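Local atomic coordinates of hypothetical protein (PDB entry 4G2A), a protein that is of unknown function but combines a DUF4424 region with a YARHG domain and may act as a nutrient-binding protein. Residues Ala106-Ile111 against Asp123-Lys128; Ala65-Ile70 against Lys117-Glu122; Gly10-Pro15 against Val157-Lys162; Val60-Ala65 against Trp127-Pro132. All blocks are in the same frame, centred on the assembly; numbering follows the deposited sequence.

Overall arrangement
The four contacts lie in the beta-rich part of the chain, away from the helices near the C-terminus. Neighbouring strands run in the order 102-110, 123-131, 60-68, 10-15 and 155-160. Interaction 1 joins the first pair, interaction 4 the second and interaction 3 the last; interaction 2 lays the loop before strand 123-131 on strand 60-68. Centres of interactions 2 and 3 are about 8 Å apart, those of 1 and 2 about 10 Å, and those of 2 and 4 about 19 Å. Along the chain, interaction 3 spans all the others, and the segments of interactions 1 and 2 alternate. Pieces distant in sequence thus interleave as adjacent strands.

Interaction 1 of 4, residues Ala106-Ile111 against Asp123-Lys128; sequences AQRGNI and DAYFWK
Gln-107 with Phe-126 and Gly-109 with Ala-124 form the antiparallel hydrogen-bonded pairs of this ladder, whose short strand axes come within 4.6 Å with N-to-C directions 128° apart. Arg-108 and Tyr-125 make the non-hydrogen-bonded pair between them.

Phe-126 carries the apolar contact. Its CG stands anti to the carbonyl carbon (chi1 -65°), and the ring turns an edge to the opposite backbone, with Gln-107 O and Gly-109 O in the ring plane. Atom CE1 comes to 3.7 Å from Gly-109 C, on the side of the strand where this glycine projects no side chain. At the tip, CZ lies 3.4 Å from Asn-110 O. The Ile-111 and Phe-126 side chains cross obliquely, Ile-111 CD1 coming to 3.8 Å from Phe-126 CZ, while Ile-111 CG2 rests against Ala-124 CB.

On the other face of the ladder, the Arg-108 chain is extended. Its CB touches the Tyr-125 ring edge at CE1, 3.8 Å away, and its NH2 reaches Asp-123 OD1 at 3.4 Å in a salt bridge whose hydrogen bond is weak, the guanidinium and carboxylate planes 77° apart. The stronger partner of Arg-108 is the carbonyl of Gly-88. Asn-110 runs beside Asp-123 but gives its ND2 to Glu-122 O.

Strand 123-131 is flanked here by strands 102-110 and 60-68; Phe-126 and Ile-111 both lean on Ala-65 of the latter, and the Tyr-125 ring meets Phe-68 and Phe-95.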
loop_
_atom_site.group_PDB
_atom_site.type_symbol
_atom_site.label_atom_id
_atom_site.label_comp_id
_atom_site.label_asym_id
_atom_site.label_seq_id
_atom_site.Cartn_x
_atom_site.Cartn_y
_atom_site.Cartn_z
ATOM N N ALA A 106 24.821 -3.800 3.867
ATOM C CA ALA A 106 24.024 -2.828 4.611
ATOM C C ALA A 106 24.001 -3.290 6.043
ATOM O O ALA A 106 23.596 -4.434 6.301
ATOM C CB ALA A 106 22.619 -2.739 4.033
ATOM N N GLN A 107 24.464 -2.434 6.976
ATOM C CA GLN A 107 24.539 -2.777 8.395
ATOM C C GLN A 107 23.361 -2.168 9.176
ATOM O O GLN A 107 23.123 -0.959 9.092
ATOM C CB GLN A 107 25.888 -2.314 8.980
ATOM C CG GLN A 107 26.374 -3.154 10.154
ATOM C CD GLN A 107 27.177 -2.372 11.172
ATOM O OE1 GLN A 107 28.145 -1.667 10.851
ATOM N NE2 GLN A 107 26.811 -2.510 12.437
ATOM N N ARG A 108 22.620 -3.007 9.928
ATOM C CA ARG A 108 21.497 -2.539 10.742
ATOM C C ARG A 108 22.036 -1.813 11.968
ATOM O O ARG A 108 23.033 -2.236 12.566
ATOM C CB ARG A 108 20.548 -3.685 11.163
ATOM C CG ARG A 108 19.429 -3.201 12.092
ATOM C CD ARG A 108 18.327 -4.194 12.328
ATOM N NE ARG A 108 17.389 -3.670 13.320
ATOM C CZ ARG A 108 16.211 -4.213 13.604
ATOM N NH1 ARG A 108 15.802 -5.304 12.965
ATOM N NH2 ARG A 108 15.427 -3.666 14.524
ATOM N N GLY A 109 21.382 -0.707 12.296
ATOM C CA GLY A 109 21.749 0.118 13.428
ATOM C C GLY A 109 20.628 1.035 13.832
ATOM O O GLY A 109 19.529 0.976 13.269
ATOM N N ASN A 110 20.908 1.885 14.816
ATOM C CA ASN A 110 19.945 2.843 15.324
ATOM C C ASN A 110 20.167 4.206 14.728
ATOM O O ASN A 110 21.294 4.579 14.405
ATOM C CB ASN A 110 19.994 2.908 16.844
ATOM C CG ASN A 110 19.360 1.700 17.450
ATOM O OD1 ASN A 110 20.041 0.795 17.904
ATOM N ND2 ASN A 110 18.045 1.590 17.326
ATOM N N ILE A 111 19.062 4.951 14.582
ATOM C CA ILE A 111 19.038 6.300 14.050
ATOM C C ILE A 111 18.151 7.137 14.963
ATOM O O ILE A 111 17.193 6.625 15.542
ATOM C CB ILE A 111 18.604 6.320 12.552
ATOM C CG1 ILE A 111 19.017 7.628 11.878
ATOM C CG2 ILE A 111 17.105 6.033 12.337
ATOM C CD1 ILE A 111 19.675 7.412 10.573
ATOM N N ASP A 123 15.192 2.759 13.736
ATOM C CA ASP A 123 15.998 1.709 13.112
ATOM C C ASP A 123 16.215 1.984 11.643
ATOM O O ASP A 123 15.315 2.472 10.979
ATOM C CB ASP A 123 15.322 0.341 13.296
ATOM C CG ASP A 123 14.936 0.046 14.732
ATOM O OD1 ASP A 123 15.805 -0.420 15.496
ATOM O OD2 ASP A 123 13.772 0.306 15.096
ATOM N N ALA A 124 17.426 1.694 11.136
ATOM C CA ALA A 124 17.792 1.911 9.730
ATOM C C ALA A 124 18.894 0.950 9.293
ATOM O O ALA A 124 19.575 0.383 10.141
ATOM C CB ALA A 124 18.259 3.351 9.523
ATOM N N TYR A 125 19.037 0.747 7.965
ATOM C CA TYR A 125 20.133 0.014 7.313
ATOM C C TYR A 125 21.097 1.062 6.808
ATOM O O TYR A 125 20.658 2.026 6.190
ATOM C CB TYR A 125 19.649 -0.897 6.173
ATOM C CG TYR A 125 18.743 -2.022 6.620
ATOM C CD1 TYR A 125 19.118 -2.883 7.651
ATOM C CD2 TYR A 125 17.529 -2.259 5.984
ATOM C CE1 TYR A 125 18.283 -3.923 8.065
ATOM C CE2 TYR A 125 16.688 -3.298 6.392
ATOM C CZ TYR A 125 17.073 -4.130 7.427
ATOM O OH TYR A 125 16.227 -5.125 7.854
ATOM N N PHE A 126 22.386 0.927 7.121
ATOM C CA PHE A 126 23.411 1.921 6.765
ATOM C C PHE A 126 24.401 1.398 5.735
ATOM O O PHE A 126 24.729 0.211 5.722
ATOM C CB PHE A 126 24.188 2.360 8.024
ATOM C CG PHE A 126 23.387 3.101 9.075
ATOM C CD1 PHE A 126 22.625 2.407 10.013
ATOM C CD2 PHE A 126 23.452 4.487 9.172
ATOM C CE1 PHE A 126 21.880 3.088 10.978
ATOM C CE2 PHE A 126 22.730 5.170 10.161
ATOM C CZ PHE A 126 21.950 4.464 11.060
ATOM N N TRP A 127 24.916 2.303 4.896
ATOM C CA TRP A 127 25.929 1.999 3.887
ATOM C C TRP A 127 26.752 3.267 3.580
ATOM O O TRP A 127 26.265 4.387 3.762
ATOM C CB TRP A 127 25.287 1.401 2.608
ATOM C CG TRP A 127 24.383 2.338 1.853
ATOM C CD1 TRP A 127 24.725 3.130 0.796
ATOM C CD2 TRP A 127 22.975 2.523 2.048
ATOM N NE1 TRP A 127 23.639 3.857 0.377
ATOM C CE2 TRP A 127 22.543 3.482 1.105
ATOM C CE3 TRP A 127 22.034 1.983 2.944
ATOM C CZ2 TRP A 127 21.213 3.926 1.039
ATOM C CZ3 TRP A 127 20.725 2.430 2.882
ATOM C CH2 TRP A 127 20.326 3.392 1.936
ATOM N N LYS A 128 27.999 3.086 3.122
ATOM C CA LYS A 128 28.863 4.214 2.764
ATOM C C LYS A 128 28.709 4.526 1.299
ATOM O O LYS A 128 28.435 3.628 0.497
ATOM C CB LYS A 128 30.346 3.941 3.094
ATOM C CG LYS A 128 30.647 3.730 4.577
ATOM C CD LYS A 128 30.683 5.028 5.409
ATOM C CE LYS A 128 30.575 4.754 6.894
ATOM N NZ LYS A 128 31.657 3.851 7.391
#

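Interaction 2 of 4, residues Ala65-Ile70 against Lys117-Glu122; sequences AFPFPI and KGLYYE
Tyr-121 lays one face of its ring over the Phe-68 to Pro-69 peptide, and this is where the packing is tight. Pro-69 N sits 3.7 Å above the ring plane, over its centre, with Phe-68 C nearer the rim. The proline ring continues over the same aromatic: CD points a CH-pi contact at the Tyr-121 centroid, 4.2 Å away and 20° off the normal, and Pro-69 CB touches CE1 at 3.6 Å. With Tyr-121 CG anti to the carbonyl carbon (chi1 -57°), the ring starts out beside the Phe-68 carbonyl, Phe-68 O lying 3.6 Å from Tyr-121 CG.

Next to this, Pro-67 and Leu-119 cross at about a right angle, Pro-67 CG meeting Leu-119 CD1 at 3.6 Å; both side chains also touch Ile-14 of strand 10-15. Leu-119 follows Gly-118, whose positive phi suits the G1 beta bulge that these two residues form. The bulge lies in the loop joining strands 102-110 and 123-131, which folds back on Pro-67 to Pro-69.

Toward Glu-122 the contact is looser. No direct hydrogen bond links the two segments; instead a water donates to Phe-68 O at 2.7 Å and accepts from Glu-122 N at 3.2 Å, while CB of the exposed Glu-122 points away from residues 65-70.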
loop_
_atom_site.group_PDB
_atom_site.type_symbol
_atom_site.label_atom_id
_atom_site.label_comp_id
_atom_site.label_asym_id
_atom_site.label_seq_id
_atom_site.Cartn_x
_atom_site.Cartn_y
_atom_site.Cartn_z
ATOM N N ALA A 65 21.371 6.123 5.143
ATOM C CA ALA A 65 20.542 5.207 5.911
ATOM C C ALA A 65 19.167 5.045 5.310
ATOM O O ALA A 65 18.583 6.027 4.827
ATOM C CB ALA A 65 20.415 5.700 7.341
ATOM N N PHE A 66 18.647 3.791 5.350
ATOM C CA PHE A 66 17.278 3.449 4.958
ATOM C C PHE A 66 16.496 3.191 6.253
ATOM O O PHE A 66 16.693 2.135 6.835
ATOM C CB PHE A 66 17.199 2.241 3.997
ATOM C CG PHE A 66 15.792 1.675 3.834
ATOM C CD1 PHE A 66 14.884 2.259 2.956
ATOM C CD2 PHE A 66 15.388 0.549 4.542
ATOM C CE1 PHE A 66 13.605 1.713 2.777
ATOM C CE2 PHE A 66 14.102 0.015 4.370
ATOM C CZ PHE A 66 13.227 0.598 3.480
ATOM N N PRO A 67 15.644 4.141 6.735
ATOM C CA PRO A 67 14.886 3.899 7.975
ATOM C C PRO A 67 13.690 2.999 7.747
ATOM O O PRO A 67 13.121 2.982 6.658
ATOM C CB PRO A 67 14.436 5.296 8.407
ATOM C CG PRO A 67 14.876 6.228 7.342
ATOM C CD PRO A 67 15.288 5.445 6.152
ATOM N N PHE A 68 13.277 2.266 8.770
ATOM C CA PHE A 68 12.141 1.359 8.593
ATOM C C PHE A 68 11.356 1.132 9.900
ATOM O O PHE A 68 11.930 1.201 10.993
ATOM C CB PHE A 68 12.633 -0.003 8.028
ATOM C CG PHE A 68 13.783 -0.625 8.782
ATOM C CD1 PHE A 68 13.566 -1.332 9.966
ATOM C CD2 PHE A 68 15.076 -0.531 8.305
ATOM C CE1 PHE A 68 14.629 -1.916 10.658
ATOM C CE2 PHE A 68 16.142 -1.120 8.998
ATOM C CZ PHE A 68 15.915 -1.796 10.174
ATOM N N PRO A 69 10.044 0.808 9.799
ATOM C CA PRO A 69 9.298 0.429 11.020
ATOM C C PRO A 69 9.658 -1.001 11.437
ATOM O O PRO A 69 10.161 -1.786 10.635
ATOM C CB PRO A 69 7.824 0.544 10.582
ATOM C CG PRO A 69 7.833 0.337 9.096
ATOM C CD PRO A 69 9.208 0.674 8.582
ATOM N N ILE A 70 9.420 -1.343 12.695
ATOM C CA ILE A 70 9.720 -2.692 13.195
ATOM C C ILE A 70 8.509 -3.295 13.879
ATOM O O ILE A 70 7.550 -2.575 14.197
ATOM C CB ILE A 70 10.926 -2.707 14.159
ATOM C CG1 ILE A 70 10.657 -1.876 15.437
ATOM C CG2 ILE A 70 12.233 -2.359 13.462
ATOM C CD1 ILE A 70 11.361 -2.427 16.715
ATOM N N LYS A 117 11.271 16.783 10.233
ATOM C CA LYS A 117 11.552 16.496 8.820
ATOM C C LYS A 117 10.834 15.215 8.358
ATOM O O LYS A 117 11.074 14.731 7.249
ATOM C CB LYS A 117 13.075 16.390 8.563
ATOM C CG LYS A 117 13.895 17.609 8.989
ATOM C CD LYS A 117 14.184 18.513 7.828
ATOM C CE LYS A 117 14.982 19.717 8.252
ATOM N NZ LYS A 117 15.844 20.210 7.142
ATOM N N GLY A 118 9.942 14.698 9.197
ATOM C CA GLY A 118 9.132 13.531 8.875
ATOM C C GLY A 118 9.766 12.192 9.154
ATOM O O GLY A 118 9.221 11.165 8.739
ATOM N N LEU A 119 10.908 12.172 9.866
ATOM C CA LEU A 119 11.543 10.907 10.229
ATOM C C LEU A 119 11.028 10.471 11.605
ATOM O O LEU A 119 11.285 11.154 12.598
ATOM C CB LEU A 119 13.083 11.022 10.196
ATOM C CG LEU A 119 13.867 9.787 10.636
ATOM C CD1 LEU A 119 13.591 8.611 9.725
ATOM C CD2 LEU A 119 15.340 10.075 10.716
ATOM N N TYR A 120 10.268 9.353 11.653
ATOM C CA TYR A 120 9.681 8.827 12.888
ATOM C C TYR A 120 10.292 7.496 13.343
ATOM O O TYR A 120 9.889 6.967 14.380
ATOM C CB TYR A 120 8.164 8.652 12.707
ATOM C CG TYR A 120 7.427 9.969 12.674
ATOM C CD1 TYR A 120 7.033 10.599 13.849
ATOM C CD2 TYR A 120 7.151 10.604 11.469
ATOM C CE1 TYR A 120 6.393 11.839 13.825
ATOM C CE2 TYR A 120 6.493 11.828 11.432
ATOM C CZ TYR A 120 6.111 12.439 12.612
ATOM O OH TYR A 120 5.462 13.638 12.566
ATOM N N TYR A 121 11.235 6.948 12.583
ATOM C CA TYR A 121 11.825 5.639 12.896
ATOM C C TYR A 121 13.158 5.739 13.592
ATOM O O TYR A 121 13.910 6.681 13.358
ATOM C CB TYR A 121 11.959 4.792 11.622
ATOM C CG TYR A 121 10.639 4.608 10.923
ATOM C CD1 TYR A 121 9.495 4.259 11.636
ATOM C CD2 TYR A 121 10.516 4.822 9.555
ATOM C CE1 TYR A 121 8.266 4.119 11.006
ATOM C CE2 TYR A 121 9.289 4.686 8.912
ATOM C CZ TYR A 121 8.172 4.319 9.644
ATOM O OH TYR A 121 6.963 4.153 9.044
ATOM N N GLU A 122 13.447 4.737 14.441
ATOM C CA GLU A 122 14.682 4.644 15.234
ATOM C C GLU A 122 15.667 3.623 14.650
ATOM O O GLU A 122 16.839 3.618 15.038
ATOM C CB GLU A 122 14.370 4.280 16.692
ATOM C CG GLU A 122 13.792 5.428 17.508
ATOM C CD GLU A 122 12.279 5.597 17.515
ATOM O OE1 GLU A 122 11.565 4.724 16.965
ATOM O OE2 GLU A 122 11.804 6.598 18.102
HETATM O O HOH W 1 11.957 1.971 13.622
#

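Interaction 3 of 4, residues Gly10-Pro15 against Val157-Lys162; sequences GSLPIP and VRYVLK
Gly-10 and Ser-11 run parallel to Tyr-159 and Val-160 as bridged neighbours. Val-160 N gives a 2.9 Å hydrogen bond to Gly-10 O, Leu-12 N returns one to Val-160 O, and a weak bond from Gly-10 N to Arg-158 O precedes them.

Leu-12 can be followed outward. Its CB sits 3.8 Å from Val-160 O, the carbonyl its own backbone N is bonded to. CG lies beside the backbone N, anti to the carbonyl carbon (chi1 -81°), close to that same oxygen and to Leu-161 CD2. The branches then part: CD1 reaches Leu-161 O at 3.5 Å, and CD2 touches Tyr-159 CE1 at 4.0 Å, the leucine and tyrosine side chains crossing at about a right angle.

The Tyr-159 ring in turn spreads one face under the opposite backbone, Gly-10 C being 3.7 Å above its plane toward the rim, alongside a residue without a side chain. A water joins the far end, donating to Ser-11 O at 2.8 Å and hydrogen-bonded to Tyr-159 OH at 2.7 Å.

Strand 10-15 lies between strands 155-160 and 60-68, Ile-14 bonding through its backbone to Ala-65 of the latter, while Leu-12 and Tyr-159 both pack on Phe-50 of strand 43-54.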
loop_
_atom_site.group_PDB
_atom_site.type_symbol
_atom_site.label_atom_id
_atom_site.label_comp_id
_atom_site.label_asym_id
_atom_site.label_seq_id
_atom_site.Cartn_x
_atom_site.Cartn_y
_atom_site.Cartn_z
ATOM N N GLY A 10 7.827 1.899 2.595
ATOM C CA GLY A 10 9.057 2.392 2.008
ATOM C C GLY A 10 9.434 3.777 2.495
ATOM O O GLY A 10 8.607 4.519 3.040
ATOM N N SER A 11 10.710 4.107 2.348
ATOM C CA SER A 11 11.243 5.400 2.776
ATOM C C SER A 11 12.375 5.821 1.859
ATOM O O SER A 11 13.096 4.955 1.337
ATOM C CB SER A 11 11.755 5.323 4.215
ATOM O OG SER A 11 10.725 5.353 5.191
ATOM N N LEU A 12 12.531 7.143 1.660
ATOM C CA LEU A 12 13.661 7.700 0.901
ATOM C C LEU A 12 14.971 7.385 1.648
ATOM O O LEU A 12 14.921 7.309 2.886
ATOM C CB LEU A 12 13.536 9.252 0.761
ATOM C CG LEU A 12 12.624 9.833 -0.302
ATOM C CD1 LEU A 12 12.663 11.327 -0.247
ATOM C CD2 LEU A 12 13.012 9.374 -1.709
ATOM N N PRO A 13 16.147 7.249 0.989
ATOM C CA PRO A 13 17.390 7.146 1.771
ATOM C C PRO A 13 17.624 8.488 2.455
ATOM O O PRO A 13 17.165 9.522 1.952
ATOM C CB PRO A 13 18.479 6.849 0.718
ATOM C CG PRO A 13 17.789 6.724 -0.586
ATOM C CD PRO A 13 16.438 7.376 -0.452
ATOM N N ILE A 14 18.268 8.493 3.619
ATOM C CA ILE A 14 18.499 9.763 4.288
ATOM C C ILE A 14 19.974 9.895 4.679
ATOM O O ILE A 14 20.629 8.881 4.915
ATOM C CB ILE A 14 17.549 9.956 5.505
ATOM C CG1 ILE A 14 17.720 8.877 6.571
ATOM C CG2 ILE A 14 16.103 10.070 5.071
ATOM C CD1 ILE A 14 17.990 9.434 7.893
ATOM N N PRO A 15 20.508 11.125 4.815
ATOM C CA PRO A 15 21.890 11.253 5.300
ATOM C C PRO A 15 21.953 11.238 6.834
ATOM O O PRO A 15 21.028 11.704 7.497
ATOM C CB PRO A 15 22.340 12.607 4.741
ATOM C CG PRO A 15 21.076 13.389 4.484
ATOM C CD PRO A 15 19.890 12.452 4.574
ATOM N N VAL A 157 -0.929 1.835 1.125
ATOM C CA VAL A 157 0.382 1.747 0.482
ATOM C C VAL A 157 1.006 3.101 0.781
ATOM O O VAL A 157 0.354 4.131 0.614
ATOM C CB VAL A 157 0.378 1.300 -1.015
ATOM C CG1 VAL A 157 -0.801 1.877 -1.779
ATOM C CG2 VAL A 157 1.693 1.611 -1.718
ATOM N N ARG A 158 2.179 3.080 1.416
ATOM C CA ARG A 158 2.823 4.305 1.866
ATOM C C ARG A 158 4.283 4.333 1.485
ATOM O O ARG A 158 4.905 3.296 1.275
ATOM C CB ARG A 158 2.689 4.482 3.398
ATOM C CG ARG A 158 1.396 3.997 4.037
ATOM C CD ARG A 158 1.506 4.151 5.525
ATOM N NE ARG A 158 0.584 3.311 6.297
ATOM C CZ ARG A 158 -0.638 3.681 6.675
ATOM N NH1 ARG A 158 -1.127 4.864 6.309
ATOM N NH2 ARG A 158 -1.378 2.878 7.427
ATOM N N TYR A 159 4.827 5.546 1.423
ATOM C CA TYR A 159 6.226 5.841 1.126
ATOM C C TYR A 159 6.578 7.198 1.728
ATOM O O TYR A 159 5.922 8.181 1.392
ATOM C CB TYR A 159 6.484 5.814 -0.383
ATOM C CG TYR A 159 7.944 5.663 -0.744
ATOM C CD1 TYR A 159 8.784 6.772 -0.804
ATOM C CD2 TYR A 159 8.497 4.407 -0.985
ATOM C CE1 TYR A 159 10.131 6.638 -1.113
ATOM C CE2 TYR A 159 9.844 4.265 -1.316
ATOM C CZ TYR A 159 10.653 5.388 -1.395
ATOM O OH TYR A 159 11.981 5.268 -1.725
ATOM N N VAL A 160 7.597 7.246 2.629
ATOM C CA VAL A 160 8.038 8.483 3.280
ATOM C C VAL A 160 8.912 9.305 2.304
ATOM O O VAL A 160 9.967 8.850 1.865
ATOM C CB VAL A 160 8.743 8.245 4.633
ATOM C CG1 VAL A 160 9.253 9.558 5.230
ATOM C CG2 VAL A 160 7.814 7.523 5.615
ATOM N N LEU A 161 8.438 10.528 1.988
ATOM C CA LEU A 161 9.046 11.468 1.058
ATOM C C LEU A 161 9.445 12.784 1.728
ATOM O O LEU A 161 10.316 13.465 1.193
ATOM C CB LEU A 161 8.055 11.759 -0.089
ATOM C CG LEU A 161 7.789 10.605 -1.091
ATOM C CD1 LEU A 161 6.564 10.898 -1.966
ATOM C CD2 LEU A 161 8.996 10.327 -1.960
ATOM N N LYS A 162 8.818 13.150 2.874
ATOM C CA LYS A 162 9.070 14.408 3.590
ATOM C C LYS A 162 10.537 14.551 4.064
ATOM O O LYS A 162 11.029 15.669 4.241
ATOM C CB LYS A 162 8.128 14.555 4.800
ATOM C CG LYS A 162 6.680 14.878 4.434
ATOM C CD LYS A 162 5.889 15.365 5.655
ATOM C CE LYS A 162 4.393 15.155 5.523
ATOM N NZ LYS A 162 3.639 15.577 6.749
HETATM O O HOH W 2 13.357 3.137 -0.754
#

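Interaction 4 of 4, residues Val60-Ala65 against Trp127-Pro132; sequences VTISMA and WKTTFP. With SO4 (sulfate ion), chain B.
Met-64, built as selenomethionine, and Trp-127 form the apolar centre. Met-64 CB lies over one face of the indole, 3.8 Å from the centroid of the five-membered ring, in a CH-pi contact. Met-64 SE lies 4.7 Å from the centroid of the same five-membered ring, obliquely, a Met-aromatic contact. Beyond it the extended chain carries CE to the edge of Phe-131, in the ring plane and 3.8 Å from CZ. Ile-62 CG1 and Val-60 CG2 continue the row, touching Phe-131 CE1 and CB respectively. Trp-127 NE1 is buried here and has no hydrogen-bonding partner in the model.

Thr-129 sits between the aromatics. With chi1 71° its OG1 lies between the backbone N and the carbonyl carbon, close to Ile-62 CG1, and gives a weak hydrogen bond to Ile-62 O at 3.4 Å. That carbonyl also accepts from Thr-129 N at 2.8 Å, so two donors of one residue share it.

The opposite face is polar and more exposed. Thr-61 OG1 and Thr-130 OG1 meet in a weak 3.3 Å hydrogen bond, and Lys-128 CE lies near Ser-63 OG. Farther out, on the side of strand 60-68 turned from its partner, Ser-63 N donates a nearly straight 2.7 Å bond to O4 of a sulfate ion, probably from the crystallisation liquor, which Ser-17 OG also binds.

Paired backbone bonds at Val-60/Phe-131, Ile-62/Thr-129 and Met-64/Trp-127 make this a regular antiparallel ladder with alternating faces, its apolar one packed on Phe-52 of strand 43-54 and Ile-139 of strand 136-150.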
loop_
_atom_site.group_PDB
_atom_site.type_symbol
_atom_site.label_atom_id
_atom_site.label_comp_id
_atom_site.label_asym_id
_atom_site.label_seq_id
_atom_site.Cartn_x
_atom_site.Cartn_y
_atom_site.Cartn_z
ATOM N N VAL A 60 33.735 13.460 -1.411
ATOM C CA VAL A 60 33.022 13.400 -0.143
ATOM C C VAL A 60 32.599 11.965 0.113
ATOM O O VAL A 60 32.185 11.264 -0.814
ATOM C CB VAL A 60 31.825 14.391 -0.027
ATOM C CG1 VAL A 60 32.290 15.840 0.059
ATOM C CG2 VAL A 60 30.835 14.223 -1.156
ATOM N N THR A 61 32.737 11.526 1.365
ATOM C CA THR A 61 32.335 10.198 1.828
ATOM C C THR A 61 31.266 10.408 2.881
ATOM O O THR A 61 31.502 11.096 3.881
ATOM C CB THR A 61 33.540 9.369 2.331
ATOM O OG1 THR A 61 34.511 9.265 1.283
ATOM C CG2 THR A 61 33.137 7.968 2.787
ATOM N N ILE A 62 30.072 9.874 2.624
ATOM C CA ILE A 62 28.939 10.015 3.538
ATOM C C ILE A 62 28.314 8.646 3.827
ATOM O O ILE A 62 28.417 7.705 3.036
ATOM C CB ILE A 62 27.853 11.041 3.045
ATOM C CG1 ILE A 62 26.985 10.502 1.882
ATOM C CG2 ILE A 62 28.419 12.435 2.741
ATOM C CD1 ILE A 62 25.516 10.869 1.989
ATOM N N SER A 63 27.671 8.555 4.971
ATOM C CA SER A 63 26.933 7.386 5.382
ATOM C C SER A 63 25.440 7.662 5.091
ATOM O O SER A 63 24.913 8.731 5.429
ATOM C CB SER A 63 27.201 7.085 6.857
ATOM O OG SER A 63 26.702 5.812 7.236
HETATM N N MSE A 64 24.804 6.755 4.361
HETATM C CA MSE A 64 23.389 6.844 4.018
HETATM C C MSE A 64 22.639 5.829 4.818
HETATM O O MSE A 64 23.186 4.764 5.103
HETATM C CB MSE A 64 23.164 6.584 2.535
HETATM C CG MSE A 64 23.489 7.738 1.649
HETATM SE SE MSE A 64 22.669 7.444 -0.088
HETATM C CE MSE A 64 23.634 8.848 -1.044
ATOM N N ALA A 65 21.371 6.123 5.143
ATOM C CA ALA A 65 20.542 5.207 5.911
ATOM C C ALA A 65 19.167 5.045 5.310
ATOM O O ALA A 65 18.583 6.027 4.827
ATOM C CB ALA A 65 20.415 5.700 7.341
ATOM N N TRP A 127 24.916 2.303 4.896
ATOM C CA TRP A 127 25.929 1.999 3.887
ATOM C C TRP A 127 26.752 3.267 3.580
ATOM O O TRP A 127 26.265 4.387 3.762
ATOM C CB TRP A 127 25.287 1.401 2.608
ATOM C CG TRP A 127 24.383 2.338 1.853
ATOM C CD1 TRP A 127 24.725 3.130 0.796
ATOM C CD2 TRP A 127 22.975 2.523 2.048
ATOM N NE1 TRP A 127 23.639 3.857 0.377
ATOM C CE2 TRP A 127 22.543 3.482 1.105
ATOM C CE3 TRP A 127 22.034 1.983 2.944
ATOM C CZ2 TRP A 127 21.213 3.926 1.039
ATOM C CZ3 TRP A 127 20.725 2.430 2.882
ATOM C CH2 TRP A 127 20.326 3.392 1.936
ATOM N N LYS A 128 27.999 3.086 3.122
ATOM C CA LYS A 128 28.863 4.214 2.764
ATOM C C LYS A 128 28.709 4.526 1.299
ATOM O O LYS A 128 28.435 3.628 0.497
ATOM C CB LYS A 128 30.346 3.941 3.094
ATOM C CG LYS A 128 30.647 3.730 4.577
ATOM C CD LYS A 128 30.683 5.028 5.409
ATOM C CE LYS A 128 30.575 4.754 6.894
ATOM N NZ LYS A 128 31.657 3.851 7.391
ATOM N N THR A 129 28.842 5.814 0.952
ATOM C CA THR A 129 28.775 6.302 -0.430
ATOM C C THR A 129 29.881 7.353 -0.610
ATOM O O THR A 129 29.917 8.342 0.123
ATOM C CB THR A 129 27.380 6.848 -0.804
ATOM O OG1 THR A 129 27.166 8.083 -0.132
ATOM C CG2 THR A 129 26.249 5.897 -0.478
ATOM N N THR A 130 30.793 7.109 -1.555
ATOM C CA THR A 130 31.872 8.036 -1.870
ATOM C C THR A 130 31.509 8.743 -3.165
ATOM O O THR A 130 31.149 8.110 -4.163
ATOM C CB THR A 130 33.256 7.341 -1.917
ATOM O OG1 THR A 130 33.505 6.722 -0.648
ATOM C CG2 THR A 130 34.391 8.320 -2.192
ATOM N N PHE A 131 31.572 10.063 -3.126
ATOM C CA PHE A 131 31.314 10.878 -4.284
ATOM C C PHE A 131 32.583 11.600 -4.714
ATOM O O PHE A 131 33.019 12.510 -3.993
ATOM C CB PHE A 131 30.221 11.927 -4.022
ATOM C CG PHE A 131 28.817 11.485 -3.701
ATOM C CD1 PHE A 131 28.510 10.934 -2.462
ATOM C CD2 PHE A 131 27.768 11.770 -4.573
ATOM C CE1 PHE A 131 27.201 10.583 -2.143
ATOM C CE2 PHE A 131 26.458 11.442 -4.241
ATOM C CZ PHE A 131 26.184 10.829 -3.039
ATOM N N PRO A 132 33.134 11.269 -5.917
ATOM C CA PRO A 132 34.239 12.065 -6.485
ATOM C C PRO A 132 33.833 13.554 -6.674
ATOM O O PRO A 132 32.638 13.865 -6.574
ATOM C CB PRO A 132 34.477 11.394 -7.859
ATOM C CG PRO A 132 33.893 10.039 -7.742
ATOM C CD PRO A 132 32.700 10.217 -6.860
HETATM S S SO4 B . 28.638 10.768 7.723
HETATM O O1 SO4 B . 28.342 10.167 9.026
HETATM O O2 SO4 B . 28.783 12.220 7.849
HETATM O O3 SO4 B . 29.883 10.204 7.192
HETATM O O4 SO4 B . 27.541 10.479 6.817
#